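Local coordinates for protein interleukin-20 receptor subunit beta (Homo sapiens, PDB 6DF3) that pairs with IL20RA to receive IL19, IL20 and IL24, or with IL22RA1 to receive IL20 and IL24, through the extracellular fibronectin type III domains present here, at residues Ser11-His16 against Phe97-Ile103; Leu104-Met109 against Val169-Val175; Gly38-Ser42 against Val73-Leu77; Ser33-Gln37 against Trp49-Ser53; Ala25-Tyr31 against Arg80-Gly84. The protein carries 1 engineered substitution. One frame throughout, in Å; residues are numbered along the deposited sequence.

In the fold
The receptor ectodomain illustrates how contact chemistry follows position in a pair of fibronectin type III domains. Interactions 3, 4 and 5 share one antiparallel sheet of the first domain: interactions 3 and 5 use different parts of strand 74-83, and interaction 4 lies on its neighbour, strand 31-37; interaction 1 joins it through strand 86-98. Interaction 5, at the surface, is a strand pair with small apolar contacts, whereas interaction 4 is buried and adds stacked flat groups. Interaction 3 sets a helix start against the sheet, within reach of another protein chain. Interaction 1, also buried, is rich in hydrogen bonds. It touches the largely apolar interaction 2, in the second domain, through Asn13 and Thr105.

Interaction 1 (Ser11-His16 against Phe97-Ile103); sequences STNMKH and FNRQSTI. Engineered in segment 97-103: Gln100 (natural residue Asn).
Ser11 and Thr102 meet hydroxyl to hydroxyl, OG to OG1, in a 2.6 Å hydrogen bond. Ser11 OG is gripped a second time by His16 ND1 at 2.8 Å, an approach made at the edge of the imidazole and in its plane; with chi1 at 170° the hydroxyl swings away from its own amide and between these partners. Thr102 OG1 also accepts from the amide of Met14, N to OG1 3.1 Å. Backbone bonds run alongside: Ile103 N gives to Ser11 O, and Asn13 N to Ile103 O over 2.8 Å in a nearly straight bond (171°). Further out, a water joins His16 NE2 to Arg99 NH1, while Arg99 NE turns to Thr72. The imidazole is covered on both faces, by Phe97 CE2 on one and by Met14 O on the other, and the two rings meet obliquely. Met14, bent along its chain, lays SD against Thr102 CG2 at 3.7 Å and brings CE to Arg99 CD at 3.8 Å. Arg180 reaches Thr102 O from the second domain. The whole is a tight beta hairpin, closed by a type I' turn from Thr12 to Lys15, docked on the linker between two fibronectin type III domains.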
# COMPACT_ATOMS: atom_id res chain seq x y z
N SER C 11 -7.18 -15.19 -17.63
CA SER C 11 -7.07 -14.03 -16.82
C SER C 11 -7.98 -12.97 -17.37
O SER C 11 -7.72 -12.44 -18.44
CB SER C 11 -5.63 -13.50 -16.72
OG SER C 11 -5.59 -12.20 -16.08
N THR C 12 -8.98 -12.64 -16.55
CA THR C 12 -10.06 -11.74 -16.84
C THR C 12 -10.11 -10.66 -15.74
O THR C 12 -10.27 -11.02 -14.55
CB THR C 12 -11.40 -12.50 -16.75
OG1 THR C 12 -11.38 -13.53 -17.72
CG2 THR C 12 -12.49 -11.57 -17.14
N ASN C 13 -10.03 -9.39 -16.14
CA ASN C 13 -10.07 -8.21 -15.20
C ASN C 13 -9.23 -8.44 -13.89
O ASN C 13 -9.76 -8.41 -12.77
CB ASN C 13 -11.52 -7.89 -14.89
CG ASN C 13 -12.21 -7.23 -16.04
OD1 ASN C 13 -11.59 -6.55 -16.86
ND2 ASN C 13 -13.50 -7.46 -16.14
N MET C 14 -7.97 -8.80 -14.08
CA MET C 14 -7.03 -9.12 -12.95
C MET C 14 -7.39 -10.25 -12.05
O MET C 14 -6.76 -10.42 -11.03
CB MET C 14 -6.71 -7.87 -12.11
CG MET C 14 -6.06 -6.79 -12.94
SD MET C 14 -4.32 -7.13 -13.52
CE MET C 14 -3.44 -6.78 -11.98
N LYS C 15 -8.33 -11.10 -12.45
CA LYS C 15 -8.54 -12.41 -11.79
C LYS C 15 -7.88 -13.53 -12.61
O LYS C 15 -8.26 -13.75 -13.78
CB LYS C 15 -10.03 -12.70 -11.69
CG LYS C 15 -10.29 -13.94 -10.87
CD LYS C 15 -11.76 -14.32 -10.89
CE LYS C 15 -11.97 -15.54 -10.01
NZ LYS C 15 -13.19 -16.30 -10.41
N HIS C 16 -6.90 -14.25 -12.05
CA HIS C 16 -6.19 -15.26 -12.81
C HIS C 16 -6.52 -16.67 -12.39
O HIS C 16 -6.20 -17.10 -11.27
CB HIS C 16 -4.69 -15.05 -12.75
CG HIS C 16 -4.29 -13.63 -12.60
ND1 HIS C 16 -4.61 -12.66 -13.52
CD2 HIS C 16 -3.55 -13.01 -11.62
CE1 HIS C 16 -4.18 -11.48 -13.08
NE2 HIS C 16 -3.52 -11.66 -11.93
N PHE C 97 3.09 -16.98 -17.36
CA PHE C 97 2.01 -15.99 -17.32
C PHE C 97 2.46 -14.63 -16.67
O PHE C 97 3.02 -14.59 -15.55
CB PHE C 97 0.87 -16.52 -16.44
CG PHE C 97 -0.27 -15.56 -16.35
CD1 PHE C 97 -1.08 -15.33 -17.47
CD2 PHE C 97 -0.49 -14.83 -15.17
CE1 PHE C 97 -2.10 -14.40 -17.41
CE2 PHE C 97 -1.53 -13.92 -15.08
CZ PHE C 97 -2.32 -13.68 -16.20
N ASN C 98 2.10 -13.54 -17.34
CA ASN C 98 2.32 -12.20 -16.95
C ASN C 98 0.96 -11.50 -16.88
O ASN C 98 0.27 -11.32 -17.92
CB ASN C 98 3.24 -11.49 -17.96
CG ASN C 98 3.74 -10.10 -17.43
OD1 ASN C 98 3.00 -9.37 -16.74
ND2 ASN C 98 4.98 -9.75 -17.74
N ARG C 99 0.62 -10.96 -15.70
CA ARG C 99 -0.65 -10.27 -15.57
C ARG C 99 -0.81 -9.03 -16.47
O ARG C 99 -1.88 -8.55 -16.58
CB ARG C 99 -0.96 -9.92 -14.13
CG ARG C 99 -0.09 -8.79 -13.55
CD ARG C 99 -0.22 -8.74 -12.03
NE ARG C 99 0.54 -7.61 -11.51
CZ ARG C 99 0.51 -7.19 -10.26
NH1 ARG C 99 -0.32 -7.73 -9.38
NH2 ARG C 99 1.31 -6.19 -9.91
N GLN C 100 0.27 -8.48 -17.04
CA GLN C 100 0.21 -7.45 -18.08
C GLN C 100 -0.76 -7.88 -19.23
O GLN C 100 -1.34 -7.09 -19.87
CB GLN C 100 1.64 -7.24 -18.60
CG GLN C 100 1.90 -6.22 -19.72
CD GLN C 100 2.00 -4.80 -19.17
OE1 GLN C 100 2.70 -4.54 -18.18
NE2 GLN C 100 1.28 -3.86 -19.80
N SER C 101 -0.91 -9.17 -19.46
CA SER C 101 -1.76 -9.66 -20.50
C SER C 101 -3.18 -9.94 -20.02
O SER C 101 -3.91 -10.55 -20.75
CB SER C 101 -1.13 -10.89 -21.10
OG SER C 101 -1.36 -11.97 -20.19
N THR C 102 -3.60 -9.49 -18.83
CA THR C 102 -4.97 -9.76 -18.41
C THR C 102 -6.03 -9.21 -19.45
O THR C 102 -5.73 -8.25 -20.19
CB THR C 102 -5.27 -9.26 -17.06
OG1 THR C 102 -6.46 -9.83 -16.58
CG2 THR C 102 -5.37 -7.74 -17.01
N ILE C 103 -7.22 -9.84 -19.52
CA ILE C 103 -8.27 -9.38 -20.45
C ILE C 103 -9.08 -8.31 -19.72
O ILE C 103 -9.77 -8.61 -18.78
CB ILE C 103 -9.18 -10.53 -20.92
CG1 ILE C 103 -8.32 -11.52 -21.72
CG2 ILE C 103 -10.36 -9.96 -21.72
CD1 ILE C 103 -8.97 -12.86 -22.03
O HOH W 1 -2.52 -9.98 -9.85

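Interaction 2 (Leu104-Met109 against Val169-Val175); sequences LTRPGM and VKAETFV. Unlike the reference sequence in segment 169-175: Glu172 (reference Gln).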
# COMPACT_ATOMS: atom_id res chain seq x y z
N LEU C 104 -8.97 -7.08 -20.17
CA LEU C 104 -9.75 -5.96 -19.57
C LEU C 104 -10.98 -5.79 -20.43
O LEU C 104 -10.86 -5.47 -21.64
CB LEU C 104 -8.95 -4.65 -19.59
CG LEU C 104 -7.67 -4.61 -18.75
CD1 LEU C 104 -7.19 -3.17 -18.58
CD2 LEU C 104 -7.90 -5.23 -17.39
N THR C 105 -12.13 -6.03 -19.83
CA THR C 105 -13.38 -5.84 -20.54
C THR C 105 -13.82 -4.38 -20.39
O THR C 105 -13.29 -3.58 -19.57
CB THR C 105 -14.43 -6.89 -20.07
OG1 THR C 105 -14.36 -7.03 -18.67
CG2 THR C 105 -14.06 -8.28 -20.53
N ARG C 106 -14.71 -3.98 -21.26
CA ARG C 106 -15.46 -2.81 -20.98
C ARG C 106 -16.36 -2.92 -19.68
O ARG C 106 -16.99 -3.96 -19.42
CB ARG C 106 -16.23 -2.40 -22.19
CG ARG C 106 -17.27 -3.37 -22.63
CD ARG C 106 -17.26 -3.34 -24.15
NE ARG C 106 -18.43 -3.90 -24.73
CZ ARG C 106 -18.51 -4.28 -25.99
NH1 ARG C 106 -17.46 -4.20 -26.81
NH2 ARG C 106 -19.67 -4.75 -26.44
N PRO C 107 -16.35 -1.84 -18.83
CA PRO C 107 -17.06 -1.95 -17.56
C PRO C 107 -18.56 -1.91 -17.74
O PRO C 107 -19.05 -1.13 -18.57
CB PRO C 107 -16.55 -0.71 -16.75
CG PRO C 107 -16.21 0.32 -17.82
CD PRO C 107 -15.65 -0.54 -18.96
N GLY C 108 -19.27 -2.71 -16.95
CA GLY C 108 -20.73 -2.58 -16.80
C GLY C 108 -21.05 -1.31 -16.01
O GLY C 108 -20.17 -0.72 -15.34
N MET C 109 -22.30 -0.86 -16.07
CA MET C 109 -22.58 0.56 -15.90
C MET C 109 -24.04 0.78 -15.96
O MET C 109 -24.66 0.34 -16.90
CB MET C 109 -21.94 1.38 -17.04
CG MET C 109 -22.31 2.85 -17.05
SD MET C 109 -22.46 3.61 -18.69
CE MET C 109 -20.74 3.98 -19.00
N VAL C 169 -22.99 9.48 -21.98
CA VAL C 169 -21.94 8.96 -21.07
C VAL C 169 -21.37 7.57 -21.46
O VAL C 169 -22.13 6.68 -21.84
CB VAL C 169 -22.47 8.88 -19.61
CG1 VAL C 169 -22.80 10.26 -19.05
CG2 VAL C 169 -23.73 8.01 -19.53
N LYS C 170 -20.05 7.41 -21.36
CA LYS C 170 -19.41 6.12 -21.51
C LYS C 170 -18.28 6.05 -20.44
O LYS C 170 -17.80 7.10 -19.97
CB LYS C 170 -18.82 5.95 -22.91
CG LYS C 170 -17.82 7.03 -23.26
CD LYS C 170 -17.19 6.88 -24.62
CE LYS C 170 -16.13 7.95 -24.85
NZ LYS C 170 -15.43 7.77 -26.15
N ALA C 171 -17.86 4.83 -20.13
CA ALA C 171 -16.90 4.56 -19.05
C ALA C 171 -15.88 3.48 -19.44
O ALA C 171 -16.17 2.52 -20.16
CB ALA C 171 -17.62 4.14 -17.78
N GLU C 172 -14.70 3.63 -18.88
CA GLU C 172 -13.50 2.92 -19.25
C GLU C 172 -12.83 2.56 -17.91
O GLU C 172 -13.09 3.20 -16.90
CB GLU C 172 -12.65 3.97 -19.96
CG GLU C 172 -11.49 3.52 -20.79
CD GLU C 172 -10.53 4.66 -21.15
OE1 GLU C 172 -9.74 4.48 -22.11
OE2 GLU C 172 -10.53 5.73 -20.50
N THR C 173 -11.90 1.62 -17.94
CA THR C 173 -11.30 1.09 -16.75
C THR C 173 -9.77 1.40 -16.92
O THR C 173 -9.30 1.55 -18.06
CB THR C 173 -11.68 -0.39 -16.76
OG1 THR C 173 -12.45 -0.78 -15.61
CG2 THR C 173 -10.51 -1.21 -17.01
N PHE C 174 -9.03 1.55 -15.81
CA PHE C 174 -7.55 1.78 -15.80
C PHE C 174 -6.91 1.02 -14.65
O PHE C 174 -7.44 1.07 -13.56
CB PHE C 174 -7.15 3.26 -15.63
CG PHE C 174 -5.65 3.47 -15.53
CD1 PHE C 174 -4.82 3.28 -16.64
CD2 PHE C 174 -5.06 3.83 -14.32
CE1 PHE C 174 -3.42 3.46 -16.55
CE2 PHE C 174 -3.67 4.02 -14.21
CZ PHE C 174 -2.84 3.84 -15.33
N VAL C 175 -5.78 0.36 -14.93
CA VAL C 175 -5.11 -0.61 -14.04
C VAL C 175 -3.63 -0.18 -13.90
O VAL C 175 -2.76 -0.48 -14.79
CB VAL C 175 -5.25 -2.08 -14.61
CG1 VAL C 175 -4.46 -3.09 -13.76
CG2 VAL C 175 -6.71 -2.53 -14.63
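Leu104 meets Val175 with both branches, CD1 and CD2 each 4.0 Å from the same methyl, Val175 CG2. Its CD1 also comes to Thr173 CG2 at 4.2 Å. At the other end Met109 reaches Ala171: bends at chi2 and chi3 turn the methionine chain back so that its methyl ends over the strand backbone. The 3.4 Å separation of Met109 CE and Ala171 CB is shorter than usual for two carbons, so the exact placing of the methyl is doubtful. Between them Pro107 rests its ring on a peptide group: Pro107 CG is 3.2 Å from Ala171 O, while its distance to Ala171 CB is 4.1 Å.

Polar needs are largely met by the neighbouring strand 180-189 or beyond the contact. Ser185 OG takes the Ala171 amide, Ser182 OG the Thr173 amide, and Thr105 OG1 bonds to Asn13 of the first domain. Thr173 OG1 is the exception, buried here with no partner in the model. Phe131 covers both Pro107 and Thr173. The chain leaving the interdomain linker is thus held on strand 167-175 of the second fibronectin domain by shape and apolar burial, with direct polar pairing between the two segments absent.

Interaction 3 (Gly38-Ser42 against Val73-Leu77); sequences GEYES and VPYNL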
# COMPACT_ATOMS: atom_id res chain seq x y z
N GLY C 38 7.81 -16.74 -9.35
CA GLY C 38 7.87 -15.48 -10.10
C GLY C 38 9.15 -15.51 -10.87
O GLY C 38 9.94 -16.44 -10.73
N GLU C 39 9.35 -14.50 -11.69
CA GLU C 39 10.59 -14.33 -12.40
C GLU C 39 11.83 -14.25 -11.49
O GLU C 39 12.92 -14.65 -11.89
CB GLU C 39 10.52 -13.05 -13.22
CG GLU C 39 11.69 -12.90 -14.14
CD GLU C 39 11.67 -11.60 -14.98
OE1 GLU C 39 10.95 -10.62 -14.63
OE2 GLU C 39 12.36 -11.59 -16.03
N TYR C 40 11.70 -13.63 -10.31
CA TYR C 40 12.77 -13.66 -9.42
C TYR C 40 13.23 -15.16 -9.22
O TYR C 40 14.39 -15.49 -9.42
CB TYR C 40 12.42 -13.08 -8.06
CG TYR C 40 13.59 -13.23 -7.09
CD1 TYR C 40 14.78 -12.54 -7.30
CD2 TYR C 40 13.54 -14.10 -6.05
CE1 TYR C 40 15.87 -12.64 -6.43
CE2 TYR C 40 14.64 -14.26 -5.18
CZ TYR C 40 15.80 -13.54 -5.40
OH TYR C 40 16.81 -13.69 -4.53
N GLU C 41 12.31 -16.03 -8.82
CA GLU C 41 12.70 -17.37 -8.45
C GLU C 41 13.23 -18.13 -9.69
O GLU C 41 14.25 -18.82 -9.65
CB GLU C 41 11.57 -18.07 -7.76
CG GLU C 41 11.24 -17.47 -6.37
CD GLU C 41 10.29 -16.28 -6.35
OE1 GLU C 41 9.79 -15.86 -7.43
OE2 GLU C 41 10.18 -15.68 -5.28
N SER C 42 12.57 -17.88 -10.81
CA SER C 42 12.90 -18.39 -12.09
C SER C 42 14.37 -18.12 -12.45
O SER C 42 15.06 -19.02 -12.86
CB SER C 42 11.97 -17.74 -13.11
OG SER C 42 11.85 -18.60 -14.18
N VAL C 73 5.39 -9.31 -13.66
CA VAL C 73 6.49 -10.05 -14.23
C VAL C 73 5.93 -11.46 -14.61
O VAL C 73 4.82 -11.86 -14.11
CB VAL C 73 7.66 -10.20 -13.22
CG1 VAL C 73 8.16 -8.85 -12.69
CG2 VAL C 73 7.29 -11.07 -12.03
N PRO C 74 6.65 -12.21 -15.49
CA PRO C 74 6.17 -13.54 -15.84
C PRO C 74 6.37 -14.52 -14.71
O PRO C 74 7.41 -14.51 -14.10
CB PRO C 74 7.05 -13.98 -17.07
CG PRO C 74 8.22 -13.03 -17.06
CD PRO C 74 7.85 -11.80 -16.25
N TYR C 75 5.40 -15.42 -14.54
CA TYR C 75 5.32 -16.42 -13.51
C TYR C 75 5.22 -17.81 -14.18
O TYR C 75 4.48 -17.99 -15.12
CB TYR C 75 4.04 -16.20 -12.65
CG TYR C 75 4.20 -15.27 -11.51
CD1 TYR C 75 4.14 -13.91 -11.72
CD2 TYR C 75 4.39 -15.74 -10.21
CE1 TYR C 75 4.29 -12.99 -10.66
CE2 TYR C 75 4.56 -14.83 -9.13
CZ TYR C 75 4.51 -13.45 -9.35
OH TYR C 75 4.60 -12.49 -8.34
N ASN C 76 5.96 -18.76 -13.66
CA ASN C 76 5.80 -20.15 -13.91
C ASN C 76 4.83 -20.71 -12.93
O ASN C 76 4.83 -20.34 -11.77
CB ASN C 76 7.14 -20.89 -13.74
CG ASN C 76 8.23 -20.34 -14.64
OD1 ASN C 76 7.95 -19.81 -15.70
ND2 ASN C 76 9.47 -20.43 -14.17
N LEU C 77 4.06 -21.67 -13.39
CA LEU C 77 3.07 -22.37 -12.60
C LEU C 77 3.18 -23.87 -12.94
O LEU C 77 3.50 -24.22 -14.06
CB LEU C 77 1.72 -21.83 -12.98
CG LEU C 77 1.41 -20.42 -12.45
CD1 LEU C 77 0.29 -19.83 -13.29
CD2 LEU C 77 0.98 -20.56 -11.01
O HOH W 2 9.07 -16.65 -14.68
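Gly38, the N-cap of helix 39-44, sits on the face of Tyr75 in strand 74-83, so that a helix start is docked on the first fibronectin domain's sheet. Gly38 CA makes a CH-pi contact, 3.7 Å from the ring centroid and 23° off the normal. Any side chain on Gly38 would run into the ring and into Glu41 OE1. One turn on, Asn76 ND2 donates to Ser42 OG over 3.0 Å, the hydroxyl standing 28° out of the amide plane; Gln37 OE1 takes ND2 as well. A water donates to Pro74 O at 2.8 Å and reaches Ser42 OG only weakly. Glu39 runs extended over Val73 and Pro74, its OE1 3.6 Å from Val73 CB. An alanine in place of Tyr75 would probably open a gap beneath Gly38 and leave the amide of Thr70 without its hydroxyl partner. One CH-pi seat, one side-chain hydrogen bond and a weak water link are consistent with a helix start held on the sheet while Tyr40 and Glu41 bond to another protein chain of the assembly.

Interaction 4 (Ser33-Gln37 against Trp49-Ser53); sequences SVEYQ and WIPSS
Tyr36 and Ile50 form an antiparallel hydrogen-bonded pair, Tyr36 N to Ile50 O 3.0 Å and Ile50 N to Tyr36 O 2.8 Å, next to the non-hydrogen-bonded pair of Glu35 and Pro51. This joins the short outermost strand 50-51 to strand 31-37 in the four-stranded sheet of the first fibronectin type III domain. On one side of the pairing, the amide of Gln37 lies flat on the indole of Trp49, the planes only 4° apart and Gln37 CD over the ring centre. Gln37 CG adds a CH-pi contact to the six-membered ring, 3.7 Å from its centroid. The amide is fixed by bonds from NE2 to the Ile48 and Ser46 backbone oxygens. Arg78 holds Glu35 in a salt bridge and meets Trp49 as a cation-pi partner. An alanine here, for Trp49, would probably strip the Gln37 amide of its flat cover and leave the Arg78 charge without its aromatic mate. The Tyr36 ring, with CG between backbone N and carbonyl carbon (chi1 67°), offers one face to Ile50 CB, 4.0 Å from the centroid. Its hydroxyl bonds to a basic side chain of another protein chain. Beyond the bridges, Ser52 N donates to Val34 O, and Ser52 CB lies just 3.2 Å from that same oxygen.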
# COMPACT_ATOMS: atom_id res chain seq x y z
N SER C 33 -2.49 -30.17 -6.66
CA SER C 33 -1.70 -29.13 -5.94
C SER C 33 -1.03 -28.24 -6.94
O SER C 33 -0.48 -28.73 -7.94
CB SER C 33 -0.64 -29.74 -5.01
OG SER C 33 -1.27 -30.73 -4.20
N VAL C 34 -1.10 -26.94 -6.70
CA VAL C 34 -0.45 -25.97 -7.55
C VAL C 34 0.73 -25.24 -6.87
O VAL C 34 0.61 -24.85 -5.73
CB VAL C 34 -1.44 -24.92 -8.02
CG1 VAL C 34 -0.75 -23.90 -8.89
CG2 VAL C 34 -2.60 -25.59 -8.72
N GLU C 35 1.84 -25.06 -7.60
CA GLU C 35 2.95 -24.25 -7.11
C GLU C 35 3.41 -23.26 -8.17
O GLU C 35 3.09 -23.46 -9.33
CB GLU C 35 4.10 -25.14 -6.73
CG GLU C 35 3.74 -26.00 -5.54
CD GLU C 35 4.90 -26.88 -5.09
OE1 GLU C 35 5.88 -27.04 -5.86
OE2 GLU C 35 4.81 -27.44 -3.96
N TYR C 36 4.12 -22.19 -7.77
CA TYR C 36 4.54 -21.12 -8.70
C TYR C 36 5.91 -20.62 -8.38
O TYR C 36 6.44 -20.89 -7.29
CB TYR C 36 3.57 -19.94 -8.62
CG TYR C 36 3.57 -19.16 -7.29
CD1 TYR C 36 2.85 -19.59 -6.23
CD2 TYR C 36 4.33 -18.01 -7.12
CE1 TYR C 36 2.81 -18.88 -5.01
CE2 TYR C 36 4.36 -17.30 -5.92
CZ TYR C 36 3.58 -17.74 -4.87
OH TYR C 36 3.63 -17.11 -3.67
N GLN C 37 6.50 -19.96 -9.36
CA GLN C 37 7.69 -19.15 -9.24
C GLN C 37 7.43 -17.85 -9.96
O GLN C 37 6.90 -17.84 -11.09
CB GLN C 37 8.84 -19.73 -10.07
CG GLN C 37 9.28 -21.07 -9.59
CD GLN C 37 10.52 -21.58 -10.30
OE1 GLN C 37 10.62 -21.48 -11.52
NE2 GLN C 37 11.41 -22.20 -9.56
N TRP C 49 10.02 -23.70 -5.71
CA TRP C 49 8.64 -23.47 -6.03
C TRP C 49 7.89 -23.19 -4.77
O TRP C 49 8.15 -23.77 -3.67
CB TRP C 49 8.09 -24.71 -6.76
CG TRP C 49 8.76 -24.93 -8.14
CD1 TRP C 49 9.98 -25.49 -8.36
CD2 TRP C 49 8.25 -24.56 -9.42
NE1 TRP C 49 10.26 -25.46 -9.71
CE2 TRP C 49 9.23 -24.89 -10.38
CE3 TRP C 49 7.06 -23.96 -9.86
CZ2 TRP C 49 9.04 -24.72 -11.74
CZ3 TRP C 49 6.88 -23.72 -11.23
CH2 TRP C 49 7.86 -24.11 -12.15
N ILE C 50 6.95 -22.27 -4.87
CA ILE C 50 6.20 -21.84 -3.70
C ILE C 50 4.75 -22.37 -3.75
O ILE C 50 4.08 -22.30 -4.78
CB ILE C 50 6.16 -20.30 -3.71
CG1 ILE C 50 7.58 -19.80 -3.81
CG2 ILE C 50 5.36 -19.74 -2.53
CD1 ILE C 50 7.64 -18.37 -4.21
N PRO C 51 4.24 -22.85 -2.61
CA PRO C 51 2.85 -23.29 -2.60
C PRO C 51 1.88 -22.19 -2.86
O PRO C 51 2.02 -21.11 -2.31
CB PRO C 51 2.64 -23.80 -1.14
CG PRO C 51 4.01 -24.19 -0.69
CD PRO C 51 4.97 -23.27 -1.39
N SER C 52 0.87 -22.50 -3.65
CA SER C 52 -0.21 -21.62 -3.94
C SER C 52 -0.98 -21.29 -2.67
O SER C 52 -1.06 -22.09 -1.75
CB SER C 52 -1.15 -22.36 -4.89
OG SER C 52 -2.18 -21.47 -5.30
N SER C 53 -1.58 -20.11 -2.62
CA SER C 53 -2.34 -19.69 -1.43
C SER C 53 -3.56 -20.61 -1.20
O SER C 53 -3.72 -21.18 -0.12
CB SER C 53 -2.76 -18.23 -1.57
OG SER C 53 -1.65 -17.33 -1.39

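Interaction 5 (Ala25-Tyr31 against Arg80-Gly84); sequences APGETVY and RATLG
Leu83 reaches across to the loop and spreads its two methyls over different neighbours. CD1 lies against Ala25 CB at 3.7 Å and against Val30 CG2 at 4.1 Å; CD2 turns to Glu28, whose extended chain crosses the leucine at about a right angle and puts Glu28 OE1 3.1 Å from Leu83 CD2. With chi1 at -154° CG stands away from the backbone N of Leu83, which carries both methyls out to the loop. Val30 divides its branches likewise: while CG2 meets Leu83, CG1 touches Ala81 CB at 3.7 Å. Leu1 packs on Ala81 and Leu83 as well, extending this apolar patch. Tyr31 and Thr82 project from the same face of the sheet, Tyr31 CB beside Thr82 OG1, but the phenol ring leads away toward Glu59. Their backbones carry the polar part of the contact. Thr82 N gives to Tyr31 O over 2.8 Å, and Thr82 O takes Tyr31 N over 3.1 Å. Ala81 CA adds a CA-H...O contact to Tyr31 O at 3.2 Å. The arrangement is that of a fibronectin type III domain, where the loop between strands B and C folds over the end of strand F as the C-F pairing begins.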
# COMPACT_ATOMS: atom_id res chain seq x y z
N ALA C 25 -9.68 -41.14 -13.23
CA ALA C 25 -9.47 -42.07 -12.12
C ALA C 25 -10.79 -42.68 -11.64
O ALA C 25 -11.19 -42.48 -10.48
CB ALA C 25 -8.76 -41.35 -10.97
N PRO C 26 -11.46 -43.46 -12.52
CA PRO C 26 -12.71 -44.08 -12.07
C PRO C 26 -12.45 -44.87 -10.78
O PRO C 26 -11.44 -45.56 -10.71
CB PRO C 26 -13.11 -44.97 -13.27
CG PRO C 26 -12.43 -44.35 -14.45
CD PRO C 26 -11.10 -43.89 -13.89
N GLY C 27 -13.30 -44.68 -9.77
CA GLY C 27 -12.98 -45.09 -8.38
C GLY C 27 -13.04 -43.96 -7.36
O GLY C 27 -14.09 -43.75 -6.74
N GLU C 28 -11.91 -43.23 -7.21
CA GLU C 28 -11.68 -42.22 -6.15
C GLU C 28 -11.64 -40.83 -6.74
O GLU C 28 -11.56 -40.68 -7.95
CB GLU C 28 -10.40 -42.56 -5.36
CG GLU C 28 -10.66 -43.68 -4.31
CD GLU C 28 -9.43 -44.50 -3.91
OE1 GLU C 28 -8.37 -43.92 -3.58
OE2 GLU C 28 -9.54 -45.75 -3.93
N THR C 29 -11.73 -39.79 -5.91
CA THR C 29 -11.74 -38.45 -6.45
C THR C 29 -10.34 -37.89 -6.39
O THR C 29 -9.66 -37.96 -5.36
CB THR C 29 -12.70 -37.43 -5.80
OG1 THR C 29 -11.96 -36.51 -4.96
CG2 THR C 29 -13.90 -38.09 -5.12
N VAL C 30 -9.92 -37.31 -7.50
CA VAL C 30 -8.56 -36.80 -7.62
C VAL C 30 -8.47 -35.40 -7.02
O VAL C 30 -9.40 -34.57 -7.20
CB VAL C 30 -8.09 -36.81 -9.09
CG1 VAL C 30 -6.73 -36.11 -9.23
CG2 VAL C 30 -8.05 -38.25 -9.60
N TYR C 31 -7.37 -35.18 -6.30
CA TYR C 31 -6.99 -33.84 -5.82
C TYR C 31 -5.78 -33.26 -6.57
O TYR C 31 -4.99 -33.99 -7.16
CB TYR C 31 -6.77 -33.91 -4.29
CG TYR C 31 -8.08 -34.14 -3.48
CD1 TYR C 31 -9.16 -33.22 -3.58
CD2 TYR C 31 -8.23 -35.24 -2.61
CE1 TYR C 31 -10.35 -33.41 -2.87
CE2 TYR C 31 -9.43 -35.42 -1.88
CZ TYR C 31 -10.46 -34.50 -2.01
OH TYR C 31 -11.64 -34.61 -1.33
N ARG C 80 0.08 -30.75 -9.99
CA ARG C 80 0.12 -32.21 -10.00
C ARG C 80 -1.11 -32.77 -9.35
O ARG C 80 -1.85 -32.07 -8.67
CB ARG C 80 1.38 -32.71 -9.29
CG ARG C 80 1.36 -32.64 -7.76
CD ARG C 80 2.61 -33.22 -7.12
NE ARG C 80 2.66 -32.81 -5.71
CZ ARG C 80 3.67 -33.05 -4.88
NH1 ARG C 80 4.73 -33.74 -5.26
NH2 ARG C 80 3.60 -32.58 -3.63
N ALA C 81 -1.32 -34.06 -9.56
CA ALA C 81 -2.47 -34.74 -9.05
C ALA C 81 -2.04 -35.71 -7.98
O ALA C 81 -0.96 -36.27 -8.07
CB ALA C 81 -3.17 -35.46 -10.17
N THR C 82 -2.90 -35.86 -6.96
CA THR C 82 -2.76 -36.83 -5.87
C THR C 82 -4.01 -37.70 -5.71
O THR C 82 -5.16 -37.28 -5.97
CB THR C 82 -2.47 -36.18 -4.48
OG1 THR C 82 -3.21 -34.97 -4.31
CG2 THR C 82 -0.98 -35.88 -4.32
N LEU C 83 -3.74 -38.91 -5.23
CA LEU C 83 -4.72 -39.97 -5.02
C LEU C 83 -4.08 -40.93 -3.99
O LEU C 83 -3.73 -42.08 -4.31
CB LEU C 83 -5.05 -40.66 -6.36
CG LEU C 83 -6.41 -41.34 -6.51
CD1 LEU C 83 -6.67 -41.79 -7.94
CD2 LEU C 83 -6.51 -42.52 -5.58
N GLY C 84 -3.87 -40.40 -2.78
CA GLY C 84 -3.22 -41.15 -1.69
C GLY C 84 -1.70 -41.11 -1.70
O GLY C 84 -1.10 -40.06 -1.49